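Local coordinates for protein thiosulfate sulfurtransferase TUM1 (Saccharomyces cerevisiae, PDB 3UTN) that transfers sulfur, taking persulfide sulfur from NFS1 and passing it to UBA4 for 2-thiolation of the tRNA wobble uridine, at residues 208-213 and 219-224; 213-218 and 232-237; 308-313 and 320-325. One frame throughout, in Å; residues are numbered along the deposited sequence.

Contact 1. Residues 208-213 and 219-224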
# COMPACT_ATOMS: atom_id res chain seq x y z
N ASP A 208 -2.27 -6.83 -11.05
CA ASP A 208 -3.43 -6.60 -10.27
C ASP A 208 -3.27 -7.41 -9.01
O ASP A 208 -3.08 -8.62 -9.06
CB ASP A 208 -4.65 -7.01 -11.06
CG ASP A 208 -5.90 -6.46 -10.48
OD1 ASP A 208 -6.12 -6.67 -9.28
OD2 ASP A 208 -6.66 -5.80 -11.21
N ALA A 209 -3.32 -6.73 -7.87
CA ALA A 209 -3.07 -7.36 -6.58
C ALA A 209 -4.26 -8.11 -6.05
O ALA A 209 -4.17 -8.76 -5.01
CB ALA A 209 -2.62 -6.32 -5.58
N ARG A 210 -5.39 -8.03 -6.75
CA ARG A 210 -6.58 -8.74 -6.33
C ARG A 210 -6.35 -10.22 -6.46
O ARG A 210 -5.41 -10.66 -7.11
CB ARG A 210 -7.79 -8.35 -7.16
CG ARG A 210 -8.24 -6.92 -6.93
CD ARG A 210 -9.31 -6.57 -7.95
NE ARG A 210 -8.78 -6.66 -9.31
CZ ARG A 210 -9.48 -7.10 -10.35
NH1 ARG A 210 -10.73 -7.50 -10.19
NH2 ARG A 210 -8.91 -7.14 -11.54
N SER A 211 -7.21 -11.00 -5.82
CA SER A 211 -7.16 -12.44 -5.95
C SER A 211 -7.22 -12.78 -7.43
O SER A 211 -7.79 -12.04 -8.24
CB SER A 211 -8.34 -13.08 -5.23
OG SER A 211 -9.54 -12.70 -5.86
N LEU A 212 -6.62 -13.91 -7.78
CA LEU A 212 -6.67 -14.44 -9.12
C LEU A 212 -8.13 -14.58 -9.56
O LEU A 212 -8.47 -14.24 -10.69
CB LEU A 212 -5.95 -15.78 -9.18
CG LEU A 212 -5.96 -16.54 -10.51
CD1 LEU A 212 -5.30 -15.73 -11.60
CD2 LEU A 212 -5.29 -17.90 -10.37
N GLY A 213 -8.98 -15.03 -8.64
CA GLY A 213 -10.40 -15.23 -8.91
C GLY A 213 -11.06 -13.95 -9.35
O GLY A 213 -11.80 -13.92 -10.34
N GLU A 219 -14.42 -14.82 -9.47
CA GLU A 219 -14.81 -14.50 -8.11
C GLU A 219 -15.22 -13.04 -8.00
O GLU A 219 -14.61 -12.18 -8.64
CB GLU A 219 -13.69 -14.85 -7.13
CG GLU A 219 -13.45 -16.35 -7.02
CD GLU A 219 -12.40 -16.74 -6.01
OE1 GLU A 219 -11.45 -15.95 -5.78
OE2 GLU A 219 -12.52 -17.85 -5.44
N PRO A 220 -16.27 -12.75 -7.21
CA PRO A 220 -16.81 -11.40 -7.19
C PRO A 220 -15.86 -10.36 -6.60
O PRO A 220 -14.97 -10.70 -5.83
CB PRO A 220 -18.05 -11.53 -6.29
CG PRO A 220 -17.76 -12.71 -5.42
CD PRO A 220 -16.98 -13.65 -6.28
N GLU A 221 -16.05 -9.11 -7.00
CA GLU A 221 -15.44 -8.00 -6.32
C GLU A 221 -16.08 -7.86 -4.95
O GLU A 221 -17.26 -8.17 -4.80
CB GLU A 221 -15.64 -6.72 -7.12
CG GLU A 221 -14.74 -6.63 -8.33
CD GLU A 221 -13.28 -6.77 -7.96
OE1 GLU A 221 -12.77 -5.87 -7.26
OE2 GLU A 221 -12.65 -7.76 -8.36
N PRO A 222 -15.32 -7.40 -3.95
CA PRO A 222 -15.93 -7.14 -2.65
C PRO A 222 -16.98 -6.04 -2.78
O PRO A 222 -17.75 -5.83 -1.85
CB PRO A 222 -14.75 -6.66 -1.79
CG PRO A 222 -13.72 -6.21 -2.76
CD PRO A 222 -13.88 -7.10 -3.95
N ARG A 223 -17.00 -5.37 -3.92
CA ARG A 223 -17.98 -4.32 -4.20
C ARG A 223 -19.18 -4.87 -4.97
O ARG A 223 -19.03 -5.75 -5.81
CB ARG A 223 -17.35 -3.20 -5.00
CG ARG A 223 -16.38 -2.36 -4.20
CD ARG A 223 -15.88 -1.20 -5.04
NE ARG A 223 -16.96 -0.32 -5.49
CZ ARG A 223 -17.20 0.88 -4.99
NH1 ARG A 223 -16.45 1.38 -4.02
NH2 ARG A 223 -18.20 1.61 -5.47
N SER A 224 -20.36 -4.33 -4.66
CA SER A 224 -21.61 -4.81 -5.24
C SER A 224 -21.88 -4.23 -6.62
O SER A 224 -22.59 -4.83 -7.43
CB SER A 224 -22.78 -4.47 -4.30
OG SER A 224 -22.72 -3.11 -3.90
O HOH W 1 -11.78 -13.40 -4.58
O HOH W 2 -8.59 -16.31 -6.26
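Arg210 is held between Asp208 of its own segment and Glu221 of the other. Asp208 comes first, at the end of strand 205-208. Its OD1 accepts a hydrogen bond from the backbone N of Arg210 at 3.0 Å through its anti lone pair, which makes an Asx turn. The same OD1 is met by Arg210 NE at 2.7 Å, on its syn side but tilted from the carboxylate plane. Arg210 NH2 meets Asp208 OD2 at 2.6 Å, from above that plane. The carboxylate is thus gripped side-on. Arg210 then crosses to the other segment: NH1 forms a salt bridge with Glu221 OE2 at 2.7 Å. That oxygen lies in the guanidinium plane, whereas NH1 stands above the carboxylate plane, and the two planes are 58° apart. A bend in the Glu221 chain (chi2 -56°) turns its carboxylate to this position. Gly229 O also accepts from Arg210 NH2. The bonds to Asp208, Glu221 and Gly229 together fix the rotation of the guanidinium. Arg214 NH2 holds Glu221 OE1 by a salt bridge and steadies that carboxylate. Ser211 is the N-cap of helix 212-216; its OG bonds to Arg214 N, and a water links it to Glu219 OE1. At Gly213 the backbone O accepts a hydrogen bond from Glu219 N at 2.9 Å. A second water joins Gly213 N to Glu219 OE1. The Glu219 chain packs over this glycine, with OE1 3.4 Å from Gly213 CA. Segment 208-213 runs from strand 205-208 into helix 212-216, and segment 219-224 lies in the loop leading to strand 234-236. Trp310 of helix 309-317 makes a cation-pi contact with Arg210, while Ala209 rests on helix 286-297.

Contact 2. Residues 213-218 and 232-237; sequences GRFEGT and PGTQPL
The backbones come nearest at Phe215 of helix 212-216 and Pro236 of strand 234-236, with CA atoms 6.0 Å apart. The side chain of Phe215 carries the contact. With CG anti to the backbone N (chi1 -179°), its ring is directed from the helix onto the strand. Pro236 covers one face. Its CD makes a CH-pi contact 3.6 Å from the centroid of the Phe215 ring, 20° off the normal, and Pro236 CB lies 3.6 Å from Phe215 CG. Thr234 meets the far end of the ring. Its backbone O is at the ring edge, 3.1 Å from Phe215 CZ, and its OG1 is 3.1 Å from Phe215 CE1. The hydroxyl is hydrogen-bonded to Ile231 O. His230 stacks on the Phe215 ring, and its ND1 is hydrogen-bonded to Phe215 O. An alanine in place of Phe215 would remove the ring and would probably leave Pro236 and His230 without the surface they pack on, opening a gap between helix and strand. The packing joins the helix and second strand of the beta-alpha-beta unit 205-208, 212-216 and 234-236, in which strand 234-236 is an outer strand of the five-stranded parallel sheet of the rhodanese fold.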
# COMPACT_ATOMS: atom_id res chain seq x y z
N GLY A 213 -8.98 -15.03 -8.64
CA GLY A 213 -10.40 -15.23 -8.91
C GLY A 213 -11.06 -13.95 -9.35
O GLY A 213 -11.80 -13.92 -10.34
N ARG A 214 -10.80 -12.87 -8.62
CA ARG A 214 -11.31 -11.56 -8.98
C ARG A 214 -10.73 -11.09 -10.30
O ARG A 214 -11.44 -10.59 -11.16
CB ARG A 214 -11.01 -10.55 -7.89
CG ARG A 214 -11.88 -10.73 -6.66
CD ARG A 214 -11.36 -9.88 -5.53
NE ARG A 214 -11.47 -8.46 -5.81
CZ ARG A 214 -10.93 -7.50 -5.07
NH1 ARG A 214 -10.22 -7.81 -3.99
NH2 ARG A 214 -11.10 -6.23 -5.40
N PHE A 215 -9.42 -11.28 -10.46
CA PHE A 215 -8.76 -10.94 -11.70
C PHE A 215 -9.41 -11.68 -12.85
O PHE A 215 -9.71 -11.09 -13.89
CB PHE A 215 -7.29 -11.31 -11.62
CG PHE A 215 -6.53 -10.97 -12.85
CD1 PHE A 215 -5.89 -9.75 -12.97
CD2 PHE A 215 -6.44 -11.88 -13.91
CE1 PHE A 215 -5.19 -9.43 -14.11
CE2 PHE A 215 -5.74 -11.56 -15.05
CZ PHE A 215 -5.11 -10.34 -15.15
N GLU A 216 -9.64 -12.98 -12.67
CA GLU A 216 -10.18 -13.82 -13.72
C GLU A 216 -11.67 -13.58 -13.94
O GLU A 216 -12.22 -14.01 -14.95
CB GLU A 216 -9.90 -15.29 -13.42
CG GLU A 216 -8.45 -15.66 -13.64
CD GLU A 216 -8.15 -17.12 -13.36
OE1 GLU A 216 -8.99 -17.79 -12.72
OE2 GLU A 216 -7.07 -17.58 -13.77
N GLY A 217 -12.30 -12.88 -13.01
CA GLY A 217 -13.74 -12.67 -13.07
C GLY A 217 -14.51 -13.87 -12.57
O GLY A 217 -15.74 -13.90 -12.67
N THR A 218 -13.80 -14.86 -12.04
CA THR A 218 -14.44 -16.07 -11.54
C THR A 218 -14.94 -15.86 -10.12
O THR A 218 -15.78 -16.61 -9.63
CB THR A 218 -13.48 -17.28 -11.58
OG1 THR A 218 -12.39 -17.06 -10.68
CG2 THR A 218 -12.94 -17.52 -12.98
N PRO A 232 -7.63 -5.29 -19.21
CA PRO A 232 -6.89 -5.94 -20.27
C PRO A 232 -5.45 -5.46 -20.24
O PRO A 232 -5.19 -4.26 -20.12
CB PRO A 232 -7.60 -5.47 -21.53
CG PRO A 232 -9.00 -5.25 -21.08
CD PRO A 232 -8.84 -4.62 -19.73
N GLY A 233 -4.52 -6.41 -20.28
CA GLY A 233 -3.11 -6.09 -20.27
C GLY A 233 -2.51 -6.23 -18.90
O GLY A 233 -1.29 -6.23 -18.75
N THR A 234 -3.35 -6.35 -17.88
CA THR A 234 -2.86 -6.59 -16.54
C THR A 234 -2.68 -8.07 -16.32
O THR A 234 -3.14 -8.90 -17.10
CB THR A 234 -3.79 -6.03 -15.44
OG1 THR A 234 -5.08 -6.64 -15.56
CG2 THR A 234 -3.90 -4.52 -15.55
N GLN A 235 -2.01 -8.39 -15.23
CA GLN A 235 -1.74 -9.76 -14.89
C GLN A 235 -2.07 -9.91 -13.43
O GLN A 235 -1.95 -8.95 -12.67
CB GLN A 235 -0.28 -10.07 -15.11
CG GLN A 235 0.19 -9.85 -16.53
CD GLN A 235 1.68 -10.01 -16.61
OE1 GLN A 235 2.18 -11.12 -16.58
NE2 GLN A 235 2.40 -8.90 -16.68
N PRO A 236 -2.49 -11.12 -13.03
CA PRO A 236 -2.81 -11.28 -11.63
C PRO A 236 -1.53 -11.41 -10.83
O PRO A 236 -0.68 -12.25 -11.12
CB PRO A 236 -3.59 -12.58 -11.60
CG PRO A 236 -3.02 -13.38 -12.73
CD PRO A 236 -2.62 -12.38 -13.78
N LEU A 237 -1.39 -10.55 -9.84
CA LEU A 237 -0.34 -10.72 -8.87
C LEU A 237 -0.99 -10.51 -7.51
O LEU A 237 -0.81 -9.47 -6.90
CB LEU A 237 0.82 -9.76 -9.12
CG LEU A 237 2.16 -10.11 -8.49
CD1 LEU A 237 2.59 -11.53 -8.83
CD2 LEU A 237 3.21 -9.12 -8.95

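Contact 3. Residues 308-313 and 320-325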
# COMPACT_ATOMS: atom_id res chain seq x y z
N GLY A 308 -6.85 4.35 -8.90
CA GLY A 308 -8.26 4.11 -9.19
C GLY A 308 -8.54 2.63 -9.13
O GLY A 308 -9.57 2.19 -8.62
N SER A 309 -7.58 1.87 -9.65
CA SER A 309 -7.63 0.42 -9.61
C SER A 309 -8.90 -0.11 -10.25
O SER A 309 -9.60 0.61 -10.98
CB SER A 309 -7.45 -0.09 -8.18
OG SER A 309 -6.08 -0.10 -7.84
N TRP A 310 -9.20 -1.36 -9.96
CA TRP A 310 -10.26 -2.07 -10.62
C TRP A 310 -11.58 -1.38 -10.50
O TRP A 310 -12.33 -1.27 -11.47
CB TRP A 310 -10.36 -3.48 -10.09
CG TRP A 310 -11.41 -4.25 -10.82
CD1 TRP A 310 -12.55 -4.83 -10.29
CD2 TRP A 310 -11.47 -4.51 -12.25
NE1 TRP A 310 -13.28 -5.44 -11.27
CE2 TRP A 310 -12.69 -5.29 -12.47
CE3 TRP A 310 -10.66 -4.20 -13.33
CZ2 TRP A 310 -13.06 -5.72 -13.73
CZ3 TRP A 310 -11.05 -4.63 -14.59
CH2 TRP A 310 -12.22 -5.38 -14.79
N THR A 311 -11.86 -0.88 -9.30
CA THR A 311 -13.12 -0.21 -9.03
C THR A 311 -13.33 0.97 -9.96
O THR A 311 -14.34 1.04 -10.66
CB THR A 311 -13.20 0.26 -7.58
OG1 THR A 311 -13.09 -0.88 -6.72
CG2 THR A 311 -14.52 0.97 -7.33
N GLU A 312 -12.38 1.88 -9.96
CA GLU A 312 -12.47 3.02 -10.84
C GLU A 312 -12.46 2.54 -12.28
O GLU A 312 -13.21 3.05 -13.10
CB GLU A 312 -11.31 3.97 -10.63
CG GLU A 312 -11.43 5.21 -11.48
CD GLU A 312 -10.11 5.89 -11.70
OE1 GLU A 312 -9.10 5.19 -11.96
OE2 GLU A 312 -10.08 7.13 -11.62
N TRP A 313 -11.62 1.56 -12.57
CA TRP A 313 -11.53 1.02 -13.90
C TRP A 313 -12.88 0.64 -14.42
O TRP A 313 -13.30 1.09 -15.48
CB TRP A 313 -10.63 -0.20 -13.96
CG TRP A 313 -10.57 -0.69 -15.36
CD1 TRP A 313 -11.26 -1.75 -15.92
CD2 TRP A 313 -9.84 -0.08 -16.47
NE1 TRP A 313 -10.97 -1.87 -17.25
CE2 TRP A 313 -10.13 -0.89 -17.64
CE3 TRP A 313 -8.98 1.00 -16.59
CZ2 TRP A 313 -9.57 -0.61 -18.88
CZ3 TRP A 313 -8.43 1.28 -17.84
CH2 TRP A 313 -8.73 0.49 -18.95
N GLU A 320 -17.16 -3.38 -21.08
CA GLU A 320 -16.42 -3.62 -22.31
C GLU A 320 -14.94 -3.78 -22.01
O GLU A 320 -14.23 -4.54 -22.67
CB GLU A 320 -16.61 -2.47 -23.29
CG GLU A 320 -16.56 -2.89 -24.75
CD GLU A 320 -15.63 -2.05 -25.60
OE1 GLU A 320 -15.80 -0.81 -25.64
OE2 GLU A 320 -14.72 -2.64 -26.23
N TRP A 321 -14.49 -3.06 -20.99
CA TRP A 321 -13.08 -3.01 -20.65
C TRP A 321 -12.75 -3.91 -19.50
O TRP A 321 -11.78 -3.69 -18.78
CB TRP A 321 -12.70 -1.59 -20.35
CG TRP A 321 -12.78 -0.76 -21.59
CD1 TRP A 321 -13.72 0.20 -21.92
CD2 TRP A 321 -11.88 -0.83 -22.74
NE1 TRP A 321 -13.46 0.73 -23.15
CE2 TRP A 321 -12.37 0.15 -23.70
CE3 TRP A 321 -10.75 -1.58 -23.05
CZ2 TRP A 321 -11.74 0.37 -24.91
CZ3 TRP A 321 -10.13 -1.36 -24.28
CH2 TRP A 321 -10.62 -0.41 -25.19
N ILE A 322 -13.58 -4.93 -19.35
CA ILE A 322 -13.38 -5.93 -18.33
C ILE A 322 -12.96 -7.20 -19.04
O ILE A 322 -13.74 -7.78 -19.79
CB ILE A 322 -14.66 -6.16 -17.51
CG1 ILE A 322 -15.02 -4.88 -16.75
CG2 ILE A 322 -14.50 -7.36 -16.59
CD1 ILE A 322 -16.30 -4.97 -15.97
N ALA A 323 -11.72 -7.59 -18.82
CA ALA A 323 -11.24 -8.85 -19.33
C ALA A 323 -11.48 -9.92 -18.27
O ALA A 323 -11.37 -9.65 -17.07
CB ALA A 323 -9.77 -8.76 -19.69
N GLU A 324 -11.84 -11.11 -18.72
CA GLU A 324 -12.03 -12.24 -17.83
C GLU A 324 -10.87 -13.19 -17.98
O GLU A 324 -10.04 -13.05 -18.88
CB GLU A 324 -13.32 -12.97 -18.18
CG GLU A 324 -14.58 -12.32 -17.67
CD GLU A 324 -15.83 -12.89 -18.32
OE1 GLU A 324 -15.72 -13.49 -19.41
OE2 GLU A 324 -16.92 -12.74 -17.74
N ASN A 325 -10.84 -14.18 -17.09
CA ASN A 325 -9.82 -15.23 -17.10
C ASN A 325 -8.44 -14.61 -17.24
O ASN A 325 -8.04 -13.81 -16.39
CB ASN A 325 -10.13 -16.26 -18.19
CG ASN A 325 -11.57 -16.76 -18.11
OD1 ASN A 325 -12.06 -17.09 -17.03
ND2 ASN A 325 -12.25 -16.79 -19.25
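Helix 309-317 follows the last strand of the C-terminal rhodanese sheet, and here its first turns are tied to the chain that runs on from it. Trp310 and Trp313 both have CG anti to the backbone N (chi1 -177° and -179°), and both reach out to segment 320-325. Trp313 NE1 donates to Trp321 O at 2.5 Å, a length that is doubtfully short, with an N-H...O angle of 175°. The oxygen lies in the indole plane of Trp313, but NE1 stands above the carbonyl plane of Trp321. Beside this bond, Trp313 CZ2 touches Trp321 CB at 3.6 Å. The Trp321 ring itself leads away and meets Phe192 edge-to-face. Trp310 makes the apolar half of the contact. Its CH2 meets Ile322 CG1 and CG2, each at 3.5 Å, and the two side chains cross at about a right angle. Trp310 NE1 bonds to Pro227 O, which helps to fix the indole. Trp313 also packs on Tyr188, Met191 and Val195 of helix 188-196. The chemistry is mixed: the carbonyl of Trp321 satisfies the indole N-H of buried Trp313, while apolar packing holds Ile322 against Trp310.

All three contacts lie in the C-terminal rhodanese domain, the one that holds the catalytic cysteine. Contacts 1 and 2 share Gly213 and have centres about 8 Å apart. A probable hydrogen bond from Leu237 N to Asp208 O, 2.7 Å long, also connects them. Contact 3 lies about 10 Å from contact 1 and 9 Å from contact 2, centre to centre. Trp310 CD1 packs against Arg210 NH1 of contact 1 at 3.2 Å. Glu216 O and Asn325 N probably form a hydrogen bond that joins contacts 2 and 3. Measured between side chains, Arg210 is about 4 Å from Cys282, the active-site cysteine that forms the persulfide intermediate, Trp310 about 6 Å and Phe215 about 9 Å.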